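DNA damage response protein Rtt109, putative (PDB 5ZB9) probably transfers the acetyl group of acetyl-CoA to lysine side chains of histone H3. Local coordinates at residues Pro130-Leu134 with Leu328-Met334. Residues are numbered along the deposited sequence.
Sequences PGVRL and LVNSVQM
Residues 130-134 lead into the strand that ends at residue 140, and a single arginine reaches from them into the curved loop 328-334. Polyproline II-like Pro130 (phi -60°, psi 128°) precedes Gly131, whose positive phi (74°, psi -3°) is a conformation glycine adopts easily. Here the backbones come nearest, 6.5 Å between the CA atoms of Gly131 and Leu328, and the carbonyl O of Gly131 lies 3.7 Å from CD2 of Leu328. Val132 (phi -106°, psi 122°) turns its side chain away from the loop. Arg133 points toward it: chi1 and chi2 are both t, so the chain runs out extended before chi3 (m) turns the guanidinium. Leu328 is an apt neighbour, its branched end lying 3.8 Å (CD2) from Arg133 N and covering one face of the guanidinium, while Val332 O lies at its edge, near the plane. The loop follows the antiparallel partner of this strand, 317-324, within the central mixed sheet of the acetyltransferase domain. It bends through a type I turn, Val329 to Val332, closed by a 3.3 Å hydrogen bond from Val332 N to Val329 O. At the last residue of the turn, Val332 O accepts a hydrogen bond from Arg133 NH2 (2.8 Å, 161°), while NE donates one to OD1 of Asn324 at the end of the neighbouring strand. Met334, with chi1 t and chi2 and chi3 p, curls its flexible thioether back, bringing CE to 3.8 Å from Arg133 NH1; it also touches Leu86 on the strand's other neighbour, 86-96. From Leu134 (phi -124°, psi 138°) the strand continues.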
ATOM      1  N   PRO A 130      -0.422  11.104 -16.456  1.00 36.92           N
ATOM      2  CA  PRO A 130      -0.791  12.519 -16.611  1.00 33.93           C
ATOM      3  C   PRO A 130      -2.286  12.756 -16.434  1.00 34.37           C
ATOM      4  O   PRO A 130      -3.099  12.087 -17.076  1.00 37.11           O
ATOM      5  CB  PRO A 130      -0.366  12.839 -18.046  1.00 32.71           C
ATOM      6  CG  PRO A 130       0.678  11.828 -18.368  1.00 44.94           C
ATOM      7  CD  PRO A 130       0.280  10.583 -17.642  1.00 40.58           C
ATOM      8  N   GLY A 131      -2.641  13.695 -15.565  1.00 31.70           N
ATOM      9  CA  GLY A 131      -4.033  14.030 -15.327  1.00 32.07           C
ATOM     10  C   GLY A 131      -4.841  13.023 -14.516  1.00 39.83           C
ATOM     11  O   GLY A 131      -6.010  13.267 -14.228  1.00 46.91           O
ATOM     12  N   VAL A 132      -4.234  11.900 -14.142  1.00 33.42           N
ATOM     13  CA  VAL A 132      -4.948  10.867 -13.393  1.00 33.26           C
ATOM     14  C   VAL A 132      -4.550  10.824 -11.918  1.00 32.61           C
ATOM     15  O   VAL A 132      -3.377  10.647 -11.585  1.00 35.22           O
ATOM     16  CB  VAL A 132      -4.716   9.479 -14.006  1.00 35.87           C
ATOM     17  CG1 VAL A 132      -5.384   8.400 -13.153  1.00 30.84           C
ATOM     18  CG2 VAL A 132      -5.229   9.445 -15.439  1.00 26.21           C
ATOM     19  N   ARG A 133      -5.536  10.992 -11.043  1.00 29.00           N
ATOM     20  CA  ARG A 133      -5.331  10.888  -9.602  1.00 25.56           C
ATOM     21  C   ARG A 133      -4.662   9.560  -9.215  1.00 28.28           C
ATOM     22  O   ARG A 133      -5.009   8.498  -9.747  1.00 23.80           O
ATOM     23  CB  ARG A 133      -6.670  11.043  -8.872  1.00 25.43           C
ATOM     24  CG  ARG A 133      -6.560  11.073  -7.361  1.00 28.74           C
ATOM     25  CD  ARG A 133      -7.868  11.488  -6.712  1.00 25.61           C
ATOM     26  NE  ARG A 133      -8.053  12.935  -6.732  1.00 31.09           N
ATOM     27  CZ  ARG A 133      -9.114  13.550  -7.244  1.00 37.79           C
ATOM     28  NH1 ARG A 133     -10.099  12.842  -7.782  1.00 36.84           N
ATOM     29  NH2 ARG A 133      -9.192  14.874  -7.213  1.00 39.14           N
ATOM     30  N   LEU A 134      -3.682   9.632  -8.313  1.00 22.30           N
ATOM     31  CA  LEU A 134      -2.996   8.441  -7.816  1.00 21.90           C
ATOM     32  C   LEU A 134      -3.078   8.353  -6.290  1.00 27.77           C
ATOM     33  O   LEU A 134      -2.911   9.350  -5.580  1.00 25.46           O
ATOM     34  CB  LEU A 134      -1.533   8.429  -8.258  1.00 27.78           C
ATOM     35  CG  LEU A 134      -0.735   7.173  -7.890  1.00 30.97           C
ATOM     36  CD1 LEU A 134       0.266   6.867  -8.980  1.00 28.14           C
ATOM     37  CD2 LEU A 134      -0.019   7.304  -6.543  1.00 22.16           C
ATOM     38  N   LEU A 328      -4.898  19.133 -11.856  1.00 69.66           N
ATOM     39  CA  LEU A 328      -5.868  18.515 -10.964  1.00 61.51           C
ATOM     40  C   LEU A 328      -5.654  19.050  -9.552  1.00 63.93           C
ATOM     41  O   LEU A 328      -4.529  19.050  -9.044  1.00 62.07           O
ATOM     42  CB  LEU A 328      -5.735  16.988 -11.000  1.00 58.82           C
ATOM     43  CG  LEU A 328      -6.995  16.121 -10.894  1.00 62.60           C
ATOM     44  CD1 LEU A 328      -7.964  16.411 -12.035  1.00 54.16           C
ATOM     45  CD2 LEU A 328      -6.625  14.637 -10.864  1.00 50.12           C
ATOM     46  N   VAL A 329      -6.729  19.537  -8.936  1.00 65.26           N
ATOM     47  CA  VAL A 329      -6.690  19.972  -7.543  1.00 60.88           C
ATOM     48  C   VAL A 329      -7.580  19.044  -6.728  1.00 61.15           C
ATOM     49  O   VAL A 329      -8.346  18.263  -7.300  1.00 60.79           O
ATOM     50  CB  VAL A 329      -7.155  21.431  -7.373  1.00 63.82           C
ATOM     51  CG1 VAL A 329      -6.182  22.379  -8.050  1.00 73.38           C
ATOM     52  CG2 VAL A 329      -8.560  21.607  -7.929  1.00 63.55           C
ATOM     53  N   ASN A 330      -7.491  19.127  -5.403  1.00 59.68           N
ATOM     54  CA  ASN A 330      -8.257  18.224  -4.546  1.00 62.79           C
ATOM     55  C   ASN A 330      -9.751  18.575  -4.461  1.00 69.04           C
ATOM     56  O   ASN A 330     -10.514  17.883  -3.788  1.00 65.21           O
ATOM     57  CB  ASN A 330      -7.651  18.179  -3.137  1.00 52.08           C
ATOM     58  CG  ASN A 330      -7.826  19.477  -2.378  1.00 61.16           C
ATOM     59  OD1 ASN A 330      -7.903  20.556  -2.966  1.00 73.37           O
ATOM     60  ND2 ASN A 330      -7.880  19.378  -1.057  1.00 60.11           N
ATOM     61  N   SER A 331     -10.167  19.633  -5.156  1.00 72.29           N
ATOM     62  CA  SER A 331     -11.576  20.027  -5.193  1.00 73.90           C
ATOM     63  C   SER A 331     -12.308  19.390  -6.381  1.00 71.58           C
ATOM     64  O   SER A 331     -13.540  19.313  -6.397  1.00 70.91           O
ATOM     65  CB  SER A 331     -11.709  21.555  -5.249  1.00 80.25           C
ATOM     66  OG  SER A 331     -11.449  22.055  -6.551  1.00 81.47           O
ATOM     67  N   VAL A 332     -11.543  18.943  -7.374  1.00 67.62           N
ATOM     68  CA  VAL A 332     -12.101  18.233  -8.519  1.00 63.17           C
ATOM     69  C   VAL A 332     -12.553  16.838  -8.101  1.00 60.12           C
ATOM     70  O   VAL A 332     -11.728  15.980  -7.788  1.00 57.98           O
ATOM     71  CB  VAL A 332     -11.083  18.113  -9.677  1.00 67.12           C
ATOM     72  CG1 VAL A 332     -11.691  17.345 -10.842  1.00 60.46           C
ATOM     73  CG2 VAL A 332     -10.617  19.490 -10.125  1.00 63.17           C
ATOM     74  N   GLN A 333     -13.864  16.615  -8.095  1.00 73.91           N
ATOM     75  CA  GLN A 333     -14.423  15.328  -7.687  1.00 64.78           C
ATOM     76  C   GLN A 333     -14.024  14.220  -8.662  1.00 62.84           C
ATOM     77  O   GLN A 333     -13.861  14.463  -9.859  1.00 68.96           O
ATOM     78  CB  GLN A 333     -15.952  15.416  -7.571  1.00 60.85           C
ATOM     79  CG  GLN A 333     -16.615  14.122  -7.099  1.00 62.00           C
ATOM     80  CD  GLN A 333     -17.994  14.341  -6.499  1.00 72.79           C
ATOM     81  OE1 GLN A 333     -18.145  14.419  -5.275  1.00 65.74           O
ATOM     82  NE2 GLN A 333     -19.009  14.430  -7.357  1.00 67.50           N
ATOM     83  N   MET A 334     -13.842  13.012  -8.129  1.00 57.14           N
ATOM     84  CA  MET A 334     -13.584  11.818  -8.930  1.00 54.22           C
ATOM     85  C   MET A 334     -14.676  11.634  -9.988  1.00 64.66           C
ATOM     86  O   MET A 334     -15.837  11.974  -9.752  1.00 65.61           O
ATOM     87  CB  MET A 334     -13.492  10.586  -8.017  1.00 48.20           C
ATOM     88  CG  MET A 334     -13.344   9.235  -8.728  1.00 54.01           C
ATOM     89  SD  MET A 334     -11.925   9.096  -9.843  1.00 62.85           S
ATOM     90  CE  MET A 334     -10.535   9.153  -8.715  1.00 38.67           C
TER